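Mitogen-activated protein kinase kinase kinase 7 interacting protein 1 (Anopheles gambiae, PDB 2IRM) probably acts as an adapter with a PP2C-like fold that binds the kinase TAK1 and triggers its autophosphorylation in JNK and NF-kappa-B signalling. Local coordinates at residues 49-54 with 158-164; 71-76 with 97-101. All coordinates share one frame; numbering follows the deposited sequence.

Interaction 1 of 2, residues 49-54 with 158-164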
loop_
_atom_site.group_PDB
_atom_site.type_symbol
_atom_site.label_atom_id
_atom_site.label_comp_id
_atom_site.label_asym_id
_atom_site.label_seq_id
_atom_site.Cartn_x
_atom_site.Cartn_y
_atom_site.Cartn_z
ATOM N N ASN A 49 -6.025 17.549 18.124
ATOM C CA ASN A 49 -5.074 17.908 17.075
ATOM C C ASN A 49 -4.690 16.704 16.245
ATOM O O ASN A 49 -4.756 16.743 15.016
ATOM C CB ASN A 49 -3.797 18.517 17.665
ATOM C CG ASN A 49 -4.072 19.699 18.586
ATOM O OD1 ASN A 49 -5.056 20.422 18.420
ATOM N ND2 ASN A 49 -3.190 19.904 19.561
ATOM N N THR A 50 -4.293 15.631 16.925
ATOM C CA THR A 50 -3.674 14.489 16.260
ATOM C C THR A 50 -4.673 13.447 15.773
ATOM O O THR A 50 -5.561 13.017 16.516
ATOM C CB THR A 50 -2.652 13.793 17.175
ATOM O OG1 THR A 50 -1.885 14.776 17.881
ATOM C CG2 THR A 50 -1.723 12.907 16.359
ATOM N N SER A 51 -4.502 13.044 14.519
ATOM C CA SER A 51 -5.265 11.945 13.932
ATOM C C SER A 51 -4.429 11.221 12.869
ATOM O O SER A 51 -3.549 11.813 12.250
ATOM C CB SER A 51 -6.577 12.458 13.339
ATOM O OG SER A 51 -6.337 13.579 12.508
ATOM N N LEU A 52 -4.706 9.938 12.667
ATOM C CA LEU A 52 -3.928 9.115 11.753
ATOM C C LEU A 52 -4.827 8.440 10.719
ATOM O O LEU A 52 -5.877 7.889 11.049
ATOM C CB LEU A 52 -3.178 8.042 12.543
ATOM C CG LEU A 52 -1.756 7.607 12.188
ATOM C CD1 LEU A 52 -1.432 6.304 12.927
ATOM C CD2 LEU A 52 -1.513 7.452 10.685
ATOM N N TYR A 53 -4.410 8.508 9.462
ATOM C CA TYR A 53 -5.044 7.758 8.388
ATOM C C TYR A 53 -3.966 6.931 7.694
ATOM O O TYR A 53 -2.949 7.467 7.230
ATOM C CB TYR A 53 -5.762 8.690 7.409
ATOM C CG TYR A 53 -6.644 9.692 8.104
ATOM C CD1 TYR A 53 -7.919 9.347 8.531
ATOM C CD2 TYR A 53 -6.190 10.981 8.356
ATOM C CE1 TYR A 53 -8.722 10.261 9.185
ATOM C CE2 TYR A 53 -6.981 11.905 9.013
ATOM C CZ TYR A 53 -8.248 11.542 9.423
ATOM O OH TYR A 53 -9.036 12.463 10.074
ATOM N N ALA A 54 -4.186 5.619 7.650
ATOM C CA ALA A 54 -3.182 4.686 7.168
ATOM C C ALA A 54 -3.821 3.473 6.519
ATOM O O ALA A 54 -4.859 2.995 6.968
ATOM C CB ALA A 54 -2.295 4.250 8.317
ATOM N N VAL A 158 0.925 3.106 3.681
ATOM C CA VAL A 158 0.799 4.553 3.471
ATOM C C VAL A 158 0.129 5.179 4.673
ATOM O O VAL A 158 -1.008 4.843 4.992
ATOM C CB VAL A 158 -0.010 4.900 2.210
ATOM C CG1 VAL A 158 -1.419 4.323 2.296
ATOM C CG2 VAL A 158 -0.052 6.409 1.996
ATOM N N LEU A 159 0.822 6.082 5.357
ATOM C CA LEU A 159 0.194 6.719 6.506
ATOM C C LEU A 159 0.292 8.226 6.542
ATOM O O LEU A 159 1.365 8.790 6.670
ATOM C CB LEU A 159 0.594 6.057 7.842
ATOM C CG LEU A 159 2.010 5.764 8.340
ATOM C CD1 LEU A 159 2.729 7.048 8.731
ATOM C CD2 LEU A 159 1.940 4.842 9.551
ATOM N N ALA A 160 -0.870 8.853 6.408
ATOM C CA ALA A 160 -1.031 10.291 6.554
ATOM C C ALA A 160 -1.333 10.604 8.005
ATOM O O ALA A 160 -2.215 9.990 8.605
ATOM C CB ALA A 160 -2.158 10.795 5.661
ATOM N N LEU A 161 -0.590 11.564 8.552
ATOM C CA LEU A 161 -0.716 11.968 9.949
ATOM C C LEU A 161 -1.010 13.463 10.051
ATOM O O LEU A 161 -0.116 14.288 9.893
ATOM C CB LEU A 161 0.565 11.592 10.709
ATOM C CG LEU A 161 0.753 11.718 12.228
ATOM C CD1 LEU A 161 1.562 12.949 12.570
ATOM C CD2 LEU A 161 -0.554 11.687 13.016
ATOM N N ILE A 162 -2.270 13.808 10.297
ATOM C CA ILE A 162 -2.658 15.212 10.444
ATOM C C ILE A 162 -2.456 15.699 11.879
ATOM O O ILE A 162 -3.263 15.412 12.782
ATOM C CB ILE A 162 -4.112 15.486 9.986
ATOM C CG1 ILE A 162 -4.363 14.867 8.606
ATOM C CG2 ILE A 162 -4.400 16.996 9.991
ATOM C CD1 ILE A 162 -5.777 15.062 8.074
ATOM N N HIS A 163 -1.366 16.437 12.077
ATOM C CA HIS A 163 -1.051 17.005 13.376
ATOM C C HIS A 163 -1.231 18.511 13.353
ATOM O O HIS A 163 -0.381 19.236 12.845
ATOM C CB HIS A 163 0.369 16.639 13.806
ATOM C CG HIS A 163 0.656 16.947 15.241
ATOM N ND1 HIS A 163 1.557 17.915 15.631
ATOM C CD2 HIS A 163 0.147 16.426 16.384
ATOM C CE1 HIS A 163 1.596 17.975 16.952
ATOM N NE2 HIS A 163 0.749 17.081 17.433
ATOM N N ARG A 164 -2.357 18.957 13.907
ATOM C CA ARG A 164 -2.688 20.377 14.087
ATOM C C ARG A 164 -2.448 21.255 12.858
ATOM O O ARG A 164 -1.442 21.972 12.768
ATOM C CB ARG A 164 -2.025 20.960 15.351
ATOM C CG ARG A 164 -0.518 20.736 15.491
ATOM C CD ARG A 164 -0.058 21.016 16.905
ATOM N NE ARG A 164 -0.259 22.417 17.277
ATOM C CZ ARG A 164 -0.230 22.881 18.523
ATOM N NH1 ARG A 164 -0.018 22.057 19.543
ATOM N NH2 ARG A 164 -0.422 24.175 18.748
#

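Interaction 2 of 2, residues 71-76 with 97-101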
loop_
_atom_site.group_PDB
_atom_site.type_symbol
_atom_site.label_atom_id
_atom_site.label_comp_id
_atom_site.label_asym_id
_atom_site.label_seq_id
_atom_site.Cartn_x
_atom_site.Cartn_y
_atom_site.Cartn_z
ATOM N N GLU A 71 1.956 -1.133 15.819
ATOM C CA GLU A 71 3.202 -0.610 16.339
ATOM C C GLU A 71 3.368 0.870 16.033
ATOM O O GLU A 71 3.835 1.616 16.882
ATOM C CB GLU A 71 4.368 -1.409 15.772
ATOM C CG GLU A 71 5.621 -1.412 16.629
ATOM C CD GLU A 71 6.366 -2.748 16.578
ATOM O OE1 GLU A 71 6.023 -3.612 15.722
ATOM O OE2 GLU A 71 7.290 -2.937 17.413
ATOM N N MET A 72 2.983 1.296 14.833
ATOM C CA MET A 72 3.137 2.702 14.435
ATOM C C MET A 72 2.136 3.593 15.148
ATOM O O MET A 72 2.445 4.729 15.501
ATOM C CB MET A 72 3.026 2.874 12.922
ATOM C CG MET A 72 3.906 1.916 12.175
ATOM S SD MET A 72 4.366 2.416 10.515
ATOM C CE MET A 72 5.573 3.693 10.886
ATOM N N ALA A 73 0.935 3.071 15.363
ATOM C CA ALA A 73 -0.049 3.776 16.157
ATOM C C ALA A 73 0.502 3.974 17.572
ATOM O O ALA A 73 0.382 5.055 18.159
ATOM C CB ALA A 73 -1.352 3.003 16.178
ATOM N N ALA A 74 1.140 2.927 18.092
ATOM C CA ALA A 74 1.696 2.931 19.433
ATOM C C ALA A 74 2.915 3.836 19.547
ATOM O O ALA A 74 3.177 4.390 20.609
ATOM C CB ALA A 74 2.048 1.520 19.852
ATOM N N GLU A 75 3.666 3.983 18.461
ATOM C CA GLU A 75 4.877 4.806 18.494
ATOM C C GLU A 75 4.609 6.283 18.245
ATOM O O GLU A 75 5.454 7.123 18.565
ATOM C CB GLU A 75 5.948 4.275 17.543
ATOM C CG GLU A 75 6.941 3.349 18.231
ATOM C CD GLU A 75 7.109 2.020 17.503
ATOM O OE1 GLU A 75 7.152 2.019 16.245
ATOM O OE2 GLU A 75 7.190 0.972 18.192
ATOM N N LEU A 76 3.437 6.599 17.697
ATOM C CA LEU A 76 3.068 7.990 17.475
ATOM C C LEU A 76 1.576 8.262 17.552
ATOM O O LEU A 76 0.986 8.704 16.570
ATOM C CB LEU A 76 3.643 8.506 16.150
ATOM C CG LEU A 76 3.683 7.570 14.943
ATOM C CD1 LEU A 76 2.495 7.779 14.027
ATOM C CD2 LEU A 76 4.960 7.826 14.209
ATOM N N SER A 97 9.560 5.445 13.462
ATOM C CA SER A 97 8.473 4.507 13.663
ATOM C C SER A 97 8.526 3.362 12.660
ATOM O O SER A 97 8.199 2.228 13.000
ATOM C CB SER A 97 7.141 5.229 13.571
ATOM O OG SER A 97 6.096 4.389 14.018
ATOM N N PHE A 98 8.935 3.679 11.432
ATOM C CA PHE A 98 9.179 2.690 10.380
ATOM C C PHE A 98 10.380 1.844 10.721
ATOM O O PHE A 98 10.377 0.627 10.551
ATOM C CB PHE A 98 9.488 3.391 9.069
ATOM C CG PHE A 98 8.284 3.811 8.305
ATOM C CD1 PHE A 98 7.856 5.127 8.336
ATOM C CD2 PHE A 98 7.591 2.898 7.524
ATOM C CE1 PHE A 98 6.740 5.528 7.620
ATOM C CE2 PHE A 98 6.472 3.284 6.800
ATOM C CZ PHE A 98 6.044 4.603 6.846
ATOM N N MET A 99 11.420 2.521 11.191
ATOM C CA MET A 99 12.698 1.899 11.459
ATOM C C MET A 99 12.530 0.763 12.435
ATOM O O MET A 99 13.138 -0.289 12.268
ATOM C CB MET A 99 13.660 2.917 12.044
ATOM C CG MET A 99 14.682 3.489 11.086
ATOM S SD MET A 99 15.855 4.516 12.041
ATOM C CE MET A 99 16.695 3.323 13.121
ATOM N N SER A 100 11.691 0.983 13.442
ATOM C CA SER A 100 11.538 0.033 14.534
ATOM C C SER A 100 10.412 -0.955 14.272
ATOM O O SER A 100 10.216 -1.898 15.035
ATOM C CB SER A 100 11.309 0.772 15.849
ATOM O OG SER A 100 10.123 1.534 15.775
ATOM N N VAL A 101 9.667 -0.725 13.197
ATOM C CA VAL A 101 8.681 -1.698 12.720
ATOM C C VAL A 101 9.422 -2.770 11.941
ATOM O O VAL A 101 9.061 -3.950 11.977
ATOM C CB VAL A 101 7.581 -1.030 11.857
ATOM C CG1 VAL A 101 7.009 -1.996 10.855
ATOM C CG2 VAL A 101 6.479 -0.494 12.745
#

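Interaction 1 of 2, residues 49-54 with 158-164
Y53 and A160 face each other as a hydrogen-bonded antiparallel pair, and both of their backbone bonds form. Y53 N donates to A160 O at 2.8 Å, with an N-H...O angle of 170°. A160 N returns a bond to Y53 O. The two strands, 50-54 and 158-163, are neighbours in one sheet of the PP2C-type beta sandwich. S51 and I162 make the next hydrogen-bonded pair. S51 N reaches I162 O at 3.2 Å, tilted from the carbonyl plane, and the return bond from I162 N to S51 O is weak. A last, weak bond from R164 N to N49 O lies where strand 50-59 begins and strand 154-163 ends. Two CA-H...O contacts, L159 CA to Y53 O and A54 CA to V158 O, continue the ladder past the Y53-A160 pair.

Side chains alternate between the two faces of the sheet. S51, Y53, A160 and I162 share one face. There CD1 of I162 comes to the edge of the Y53 ring, 3.5 Å from CE2. The extended I162 chain, chi2 179°, carries its terminal methyl that far. The Y53 hydroxyl is held by R353, and the ring also touches L273 of strand 268-274 in the facing sheet. T50, L52, A54, L159, L161 and H163 lie on the other face. A54 CB meets L159 CB at 3.4 Å. L52 CD2 packs on the same L159 CB. L161 CD2 touches T50 CG2 at 3.7 Å. Beyond the last strand pair, N49 and R164 run side by side, with N49 CB 3.8 Å from R164 CB. Their amide and guanidinium planes are 48° apart. In the T50-H163 pair, T50 OG1 lies at the edge of the imidazole ring, near its plane and 3.0 Å from H163 CD2.

Interaction 2 of 2, residues 71-76 with 97-101
M72 reaches F98 by a bend at the end of its chain. Its CG is set anti to the carbonyl carbon, beside the backbone N, the chain then runs extended, and chi3 of 74° turns the CE methyl over the F98 ring. CE sits above the ring centre, 3.7 Å from the centroid and 12° off the ring normal. The sulfur follows over the same face, with SD 4.4 Å from the centroid. This is a Met-aromatic contact combined with a CH-pi contact. The F98 side chain also touches F254 and P256.

V101 meets the earlier part of the methionine chain. Its CG2 lies 3.6 Å from M72 CG, and the two side chains cross at about a right angle. The same methyl touches E71 CB. L76, just past the end of its helix, places CD2 3.5 Å from S97 CB. It also packs on L93 and I94, one turn earlier on the partner helix.

The polar margin is built on E75. S97 OG donates a weak bond to E75 OE1 at 3.4 Å. S100 OG lies 3.0 Å from that same carboxylate oxygen and is hydrogen-bonded to Q96 O in its own helix. The short helix axes approach to 9.6 Å at an angle of 137°. This is helix-helix packing on the outer helical layer of the alpha-beta-beta-alpha sandwich of the PP2C fold.

How the interactions relate
The centres of the two interactions are 13 Å apart, on the same side of the chain's centre. Strand 50-59 leads into helix 63-75, then comes helix 87-108, and strand 154-163 closes the loop. Interaction 2 is therefore nested inside the loop that interaction 1 closes. The contacts meet directly: L159 CD2 of interaction 1 packs against M72 SD of interaction 2 at 3.6 Å. M72 thus faces both the neighbouring helix and the sheet. Interaction 1 joins two strands of one sheet, and interaction 2 joins two helices that pack over it. The L159-M72 contact is where the strand pair meets the helical layer of the PPM-type phosphatase fold.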